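PDB 5HJQ: LD10117p from Drosophila melanogaster, which acts as a GTPase-activating protein for Rab35 in synaptic vesicle protein turnover and binds phosphoinositides through its TBC domain, the part of the protein in this chain. Local coordinates for residues W276-I290 against I337-L351. Residues are numbered along the deposited sequence; the frame is centred on the assembly and turned at random.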
loop_
_atom_site.group_PDB
_atom_site.type_symbol
_atom_site.label_atom_id
_atom_site.label_comp_id
_atom_site.label_asym_id
_atom_site.label_seq_id
_atom_site.Cartn_x
_atom_site.Cartn_y
_atom_site.Cartn_z
ATOM N N TRP A 276 1.807 0.607 -8.048
ATOM C CA TRP A 276 0.497 0.503 -8.682
ATOM C C TRP A 276 0.147 -0.928 -9.066
ATOM O O TRP A 276 -1.019 -1.233 -9.317
ATOM C CB TRP A 276 0.415 1.415 -9.908
ATOM C CG TRP A 276 0.647 2.858 -9.576
ATOM C CD1 TRP A 276 1.517 3.708 -10.187
ATOM C CD2 TRP A 276 0.019 3.611 -8.530
ATOM N NE1 TRP A 276 1.462 4.947 -9.598
ATOM C CE2 TRP A 276 0.551 4.912 -8.575
ATOM C CE3 TRP A 276 -0.948 3.313 -7.564
ATOM C CZ2 TRP A 276 0.152 5.911 -7.693
ATOM C CZ3 TRP A 276 -1.339 4.302 -6.690
ATOM C CH2 TRP A 276 -0.790 5.585 -6.758
ATOM N N TRP A 277 1.147 -1.801 -9.118
ATOM C CA TRP A 277 0.883 -3.226 -9.274
ATOM C C TRP A 277 0.076 -3.697 -8.074
ATOM O O TRP A 277 -0.881 -4.460 -8.204
ATOM C CB TRP A 277 2.177 -4.030 -9.375
ATOM C CG TRP A 277 3.130 -3.557 -10.422
ATOM C CD1 TRP A 277 2.827 -2.900 -11.579
ATOM C CD2 TRP A 277 4.553 -3.709 -10.406
ATOM N NE1 TRP A 277 3.975 -2.636 -12.287
ATOM C CE2 TRP A 277 5.049 -3.117 -11.584
ATOM C CE3 TRP A 277 5.456 -4.281 -9.505
ATOM C CZ2 TRP A 277 6.408 -3.085 -11.886
ATOM C CZ3 TRP A 277 6.804 -4.247 -9.806
ATOM C CH2 TRP A 277 7.268 -3.655 -10.987
ATOM N N ILE A 278 0.483 -3.224 -6.902
ATOM C CA ILE A 278 -0.153 -3.592 -5.648
ATOM C C ILE A 278 -1.462 -2.835 -5.451
ATOM O O ILE A 278 -2.524 -3.444 -5.357
ATOM C CB ILE A 278 0.781 -3.324 -4.449
ATOM C CG1 ILE A 278 2.042 -4.187 -4.556
ATOM C CG2 ILE A 278 0.059 -3.582 -3.134
ATOM C CD1 ILE A 278 3.119 -3.833 -3.556
ATOM N N LEU A 279 -1.381 -1.508 -5.411
ATOM C CA LEU A 279 -2.531 -0.669 -5.072
ATOM C C LEU A 279 -3.602 -0.589 -6.158
ATOM O O LEU A 279 -4.765 -0.321 -5.861
ATOM C CB LEU A 279 -2.065 0.748 -4.729
ATOM C CG LEU A 279 -1.227 0.905 -3.459
ATOM C CD1 LEU A 279 -0.804 2.355 -3.262
ATOM C CD2 LEU A 279 -1.996 0.395 -2.239
ATOM N N ALA A 280 -3.218 -0.816 -7.410
ATOM C CA ALA A 280 -4.160 -0.671 -8.518
ATOM C C ALA A 280 -4.271 -1.930 -9.372
ATOM O O ALA A 280 -4.875 -1.911 -10.444
ATOM C CB ALA A 280 -3.765 0.517 -9.387
ATOM N N GLY A 281 -3.687 -3.024 -8.899
ATOM C CA GLY A 281 -3.725 -4.275 -9.631
ATOM C C GLY A 281 -4.328 -5.407 -8.824
ATOM O O GLY A 281 -5.367 -5.952 -9.192
ATOM N N LEU A 282 -3.666 -5.760 -7.725
ATOM C CA LEU A 282 -4.113 -6.849 -6.863
ATOM C C LEU A 282 -5.556 -6.649 -6.434
ATOM O O LEU A 282 -5.976 -5.523 -6.182
ATOM C CB LEU A 282 -3.218 -6.965 -5.627
ATOM C CG LEU A 282 -1.752 -7.321 -5.863
ATOM C CD1 LEU A 282 -1.040 -7.550 -4.544
ATOM C CD2 LEU A 282 -1.648 -8.546 -6.754
ATOM N N PRO A 283 -6.324 -7.744 -6.361
ATOM C CA PRO A 283 -7.713 -7.653 -5.909
ATOM C C PRO A 283 -7.789 -7.139 -4.472
ATOM O O PRO A 283 -6.828 -7.311 -3.718
ATOM C CB PRO A 283 -8.214 -9.097 -6.019
ATOM C CG PRO A 283 -7.267 -9.777 -6.956
ATOM C CD PRO A 283 -5.948 -9.124 -6.713
ATOM N N PHE A 284 -8.906 -6.510 -4.115
ATOM C CA PHE A 284 -9.081 -5.881 -2.805
ATOM C C PHE A 284 -8.785 -6.836 -1.648
ATOM O O PHE A 284 -8.114 -6.475 -0.685
ATOM C CB PHE A 284 -10.505 -5.326 -2.693
ATOM C CG PHE A 284 -10.741 -4.495 -1.469
ATOM C CD1 PHE A 284 -10.235 -3.210 -1.378
ATOM C CD2 PHE A 284 -11.468 -5.002 -0.408
ATOM C CE1 PHE A 284 -10.452 -2.444 -0.250
ATOM C CE2 PHE A 284 -11.686 -4.244 0.725
ATOM C CZ PHE A 284 -11.176 -2.962 0.804
ATOM N N GLN A 285 -9.296 -8.051 -1.774
ATOM C CA GLN A 285 -9.009 -9.166 -0.885
ATOM C C GLN A 285 -7.524 -9.323 -0.542
ATOM O O GLN A 285 -7.173 -9.574 0.608
ATOM C CB GLN A 285 -9.531 -10.427 -1.561
ATOM C CG GLN A 285 -9.395 -10.280 -3.061
ATOM C CD GLN A 285 -10.085 -11.346 -3.858
ATOM O OE1 GLN A 285 -9.663 -12.500 -3.873
ATOM N NE2 GLN A 285 -11.135 -10.953 -4.572
ATOM N N HIS A 286 -6.658 -9.203 -1.548
ATOM C CA HIS A 286 -5.215 -9.350 -1.340
ATOM C C HIS A 286 -4.635 -8.124 -0.651
ATOM O O HIS A 286 -3.806 -8.242 0.251
ATOM C CB HIS A 286 -4.480 -9.586 -2.666
ATOM C CG HIS A 286 -4.881 -10.843 -3.371
ATOM N ND1 HIS A 286 -6.151 -11.041 -3.868
ATOM C CD2 HIS A 286 -4.178 -11.958 -3.678
ATOM C CE1 HIS A 286 -6.216 -12.226 -4.443
ATOM N NE2 HIS A 286 -5.031 -12.804 -4.345
ATOM N N LEU A 287 -5.081 -6.949 -1.090
ATOM C CA LEU A 287 -4.664 -5.677 -0.505
ATOM C C LEU A 287 -4.883 -5.619 1.001
ATOM O O LEU A 287 -4.030 -5.131 1.742
ATOM C CB LEU A 287 -5.421 -4.517 -1.152
ATOM C CG LEU A 287 -4.911 -3.911 -2.453
ATOM C CD1 LEU A 287 -5.822 -2.773 -2.876
ATOM C CD2 LEU A 287 -3.488 -3.425 -2.268
ATOM N N VAL A 288 -6.040 -6.104 1.440
ATOM C CA VAL A 288 -6.420 -6.045 2.846
ATOM C C VAL A 288 -5.437 -6.806 3.732
ATOM O O VAL A 288 -4.940 -6.268 4.723
ATOM C CB VAL A 288 -7.840 -6.601 3.060
ATOM C CG1 VAL A 288 -8.142 -6.728 4.538
ATOM C CG2 VAL A 288 -8.861 -5.705 2.377
ATOM N N ARG A 289 -5.155 -8.053 3.370
ATOM C CA ARG A 289 -4.177 -8.851 4.100
ATOM C C ARG A 289 -2.804 -8.180 4.086
ATOM O O ARG A 289 -2.078 -8.216 5.080
ATOM C CB ARG A 289 -4.082 -10.258 3.511
ATOM C CG ARG A 289 -5.324 -11.104 3.719
ATOM C CD ARG A 289 -5.504 -11.470 5.183
ATOM N NE ARG A 289 -4.424 -12.313 5.688
ATOM C CZ ARG A 289 -3.502 -11.904 6.553
ATOM N NH1 ARG A 289 -3.528 -10.662 7.015
ATOM N NH2 ARG A 289 -2.555 -12.736 6.964
ATOM N N ILE A 290 -2.456 -7.563 2.958
ATOM C CA ILE A 290 -1.199 -6.830 2.844
ATOM C C ILE A 290 -1.180 -5.635 3.794
ATOM O O ILE A 290 -0.184 -5.385 4.472
ATOM C CB ILE A 290 -0.954 -6.342 1.399
ATOM C CG1 ILE A 290 -0.709 -7.527 0.466
ATOM C CG2 ILE A 290 0.233 -5.394 1.342
ATOM C CD1 ILE A 290 -0.492 -7.130 -0.978
ATOM N N ILE A 337 -0.005 -4.938 -14.494
ATOM C CA ILE A 337 -1.252 -4.498 -13.883
ATOM C C ILE A 337 -2.389 -5.464 -14.192
ATOM O O ILE A 337 -3.133 -5.870 -13.296
ATOM C CB ILE A 337 -1.647 -3.085 -14.362
ATOM C CG1 ILE A 337 -0.608 -2.056 -13.915
ATOM C CG2 ILE A 337 -3.028 -2.709 -13.845
ATOM C CD1 ILE A 337 -0.516 -1.887 -12.417
ATOM N N LYS A 338 -2.518 -5.834 -15.464
ATOM C CA LYS A 338 -3.561 -6.764 -15.884
ATOM C C LYS A 338 -3.389 -8.127 -15.215
ATOM O O LYS A 338 -4.368 -8.759 -14.813
ATOM C CB LYS A 338 -3.564 -6.922 -17.406
ATOM C CG LYS A 338 -3.953 -5.673 -18.177
ATOM C CD LYS A 338 -4.117 -5.981 -19.662
ATOM C CE LYS A 338 -2.873 -6.650 -20.240
ATOM N NZ LYS A 338 -2.622 -6.234 -21.650
ATOM N N PHE A 339 -2.139 -8.567 -15.098
ATOM C CA PHE A 339 -1.820 -9.843 -14.467
ATOM C C PHE A 339 -2.227 -9.860 -12.996
ATOM O O PHE A 339 -2.702 -10.874 -12.486
ATOM C CB PHE A 339 -0.323 -10.145 -14.604
ATOM C CG PHE A 339 0.127 -11.356 -13.835
ATOM C CD1 PHE A 339 -0.190 -12.628 -14.277
ATOM C CD2 PHE A 339 0.878 -11.222 -12.678
ATOM C CE1 PHE A 339 0.221 -13.742 -13.572
ATOM C CE2 PHE A 339 1.293 -12.335 -11.971
ATOM C CZ PHE A 339 0.964 -13.597 -12.421
ATOM N N CYS A 340 -2.034 -8.732 -12.322
ATOM C CA CYS A 340 -2.353 -8.616 -10.903
ATOM C C CYS A 340 -3.857 -8.689 -10.651
ATOM O O CYS A 340 -4.297 -9.275 -9.663
ATOM C CB CYS A 340 -1.792 -7.311 -10.333
ATOM S SG CYS A 340 0.014 -7.245 -10.235
ATOM N N LYS A 341 -4.640 -8.096 -11.548
ATOM C CA LYS A 341 -6.094 -8.128 -11.434
ATOM C C LYS A 341 -6.618 -9.556 -11.487
ATOM O O LYS A 341 -7.686 -9.855 -10.953
ATOM C CB LYS A 341 -6.745 -7.296 -12.541
ATOM C CG LYS A 341 -6.261 -5.856 -12.626
ATOM C CD LYS A 341 -7.431 -4.890 -12.557
ATOM C CE LYS A 341 -6.981 -3.448 -12.738
ATOM N NZ LYS A 341 -6.481 -3.199 -14.117
ATOM N N LYS A 342 -5.861 -10.435 -12.136
ATOM C CA LYS A 342 -6.236 -11.837 -12.259
ATOM C C LYS A 342 -5.189 -12.738 -11.612
ATOM O O LYS A 342 -4.982 -13.868 -12.055
ATOM C CB LYS A 342 -6.410 -12.213 -13.731
ATOM C CG LYS A 342 -7.115 -11.153 -14.565
ATOM C CD LYS A 342 -8.499 -11.609 -15.006
ATOM C CE LYS A 342 -8.502 -12.005 -16.477
ATOM N NZ LYS A 342 -9.874 -12.312 -16.968
ATOM N N ILE A 343 -4.539 -12.233 -10.563
ATOM C CA ILE A 343 -3.439 -12.938 -9.905
ATOM C C ILE A 343 -3.853 -14.355 -9.499
ATOM O O ILE A 343 -4.886 -14.557 -8.860
ATOM C CB ILE A 343 -2.917 -12.139 -8.673
ATOM C CG1 ILE A 343 -1.640 -12.766 -8.107
ATOM C CG2 ILE A 343 -3.986 -11.987 -7.600
ATOM C CD1 ILE A 343 -0.382 -12.297 -8.799
ATOM N N PRO A 344 -3.063 -15.354 -9.920
ATOM C CA PRO A 344 -3.426 -16.766 -9.749
ATOM C C PRO A 344 -3.076 -17.373 -8.387
ATOM O O PRO A 344 -3.063 -18.597 -8.269
ATOM C CB PRO A 344 -2.627 -17.457 -10.857
ATOM C CG PRO A 344 -1.418 -16.604 -11.020
ATOM C CD PRO A 344 -1.870 -15.188 -10.773
ATOM N N VAL A 345 -2.801 -16.550 -7.381
ATOM C CA VAL A 345 -2.595 -17.076 -6.032
ATOM C C VAL A 345 -3.506 -16.395 -5.019
ATOM O O VAL A 345 -3.902 -15.242 -5.197
ATOM C CB VAL A 345 -1.130 -16.926 -5.564
ATOM C CG1 VAL A 345 -0.206 -17.794 -6.409
ATOM C CG2 VAL A 345 -0.698 -15.465 -5.593
ATOM N N SER A 346 -3.840 -17.124 -3.959
ATOM C CA SER A 346 -4.657 -16.593 -2.878
ATOM C C SER A 346 -3.873 -15.536 -2.108
ATOM O O SER A 346 -2.649 -15.475 -2.220
ATOM C CB SER A 346 -5.104 -17.721 -1.943
ATOM O OG SER A 346 -4.002 -18.264 -1.238
ATOM N N PRO A 347 -4.574 -14.689 -1.333
ATOM C CA PRO A 347 -3.876 -13.714 -0.490
ATOM C C PRO A 347 -2.871 -14.370 0.452
ATOM O O PRO A 347 -1.813 -13.799 0.720
ATOM C CB PRO A 347 -5.011 -13.060 0.303
ATOM C CG PRO A 347 -6.195 -13.186 -0.580
ATOM C CD PRO A 347 -6.036 -14.500 -1.294
ATOM N N ALA A 348 -3.204 -15.562 0.937
ATOM C CA ALA A 348 -2.348 -16.278 1.876
ATOM C C ALA A 348 -1.113 -16.863 1.188
ATOM O O ALA A 348 -0.020 -16.848 1.750
ATOM C CB ALA A 348 -3.134 -17.376 2.568
ATOM N N LYS A 349 -1.292 -17.394 -0.017
ATOM C CA LYS A 349 -0.170 -17.939 -0.778
ATOM C C LYS A 349 0.733 -16.816 -1.278
ATOM O O LYS A 349 1.946 -16.989 -1.408
ATOM C CB LYS A 349 -0.670 -18.785 -1.952
ATOM C CG LYS A 349 -1.368 -20.070 -1.522
ATOM C CD LYS A 349 -0.448 -20.915 -0.650
ATOM C CE LYS A 349 -1.154 -22.147 -0.113
ATOM N NZ LYS A 349 -1.652 -23.029 -1.206
ATOM N N LEU A 350 0.128 -15.667 -1.556
ATOM C CA LEU A 350 0.870 -14.475 -1.944
ATOM C C LEU A 350 1.764 -14.022 -0.799
ATOM O O LEU A 350 2.960 -13.788 -0.982
ATOM C CB LEU A 350 -0.090 -13.353 -2.341
ATOM C CG LEU A 350 0.519 -12.029 -2.806
ATOM C CD1 LEU A 350 1.238 -12.211 -4.131
ATOM C CD2 LEU A 350 -0.551 -10.951 -2.917
ATOM N N LEU A 351 1.170 -13.917 0.385
ATOM C CA LEU A 351 1.892 -13.489 1.579
ATOM C C LEU A 351 2.934 -14.507 2.037
ATOM O O LEU A 351 3.929 -14.137 2.661
ATOM C CB LEU A 351 0.916 -13.206 2.723
ATOM C CG LEU A 351 0.483 -11.752 2.937
ATOM C CD1 LEU A 351 -0.144 -11.165 1.683
ATOM C CD2 LEU A 351 -0.482 -11.654 4.123
#
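His286 NE2 donates to Val345 O at 2.8 Å, a nearly straight bond (164° at the hydrogen) that lies in the plane of both the imidazole and the carbonyl. Two aliphatic groups sandwich the ring: Pro347 CG sits over its centre, 3.8 Å from the centroid, while Ile343 CG2 packs on the opposite face, displaced toward the rim, both as CH-pi contacts. With CG anti to the carbonyl carbon (chi1 -62°), the imidazole reaches the loop 342-346. Replacing the imidazole by the methyl of an alanine is likely to leave Val345 O without this donor and to open a gap between Pro347 and Ile343. Within the all-helical TBC domain, the loop joining helices 274-279 and 284-297 packs against the one joining helices 332-341 and 347-356. The segments of the two later helices, 284-290 and 347-351, cross at -48°. Ser346 caps the second, its OG accepting from Lys349 N. Leu282 CD1 and Leu350 CD2 meet tip to tip at 3.8 Å, and Leu350 also leans on Val308 of helix 300-317. At the Gly281 end of the contact, Cys340 CB packs 3.5 Å from Gly281 C. Ile337 CD1 meets the edge of the Trp277 indole, 3.6 Å from Trp277 CD1. Arg289, whose side chain lies about 6 Å from that of the phosphoinositide-binding Arg102, has one guanidinium face covered by Leu351 CD2; it is salt-bridged through NH1 to Asp292 and hydrogen-bonded through NH2 to Leu101 O.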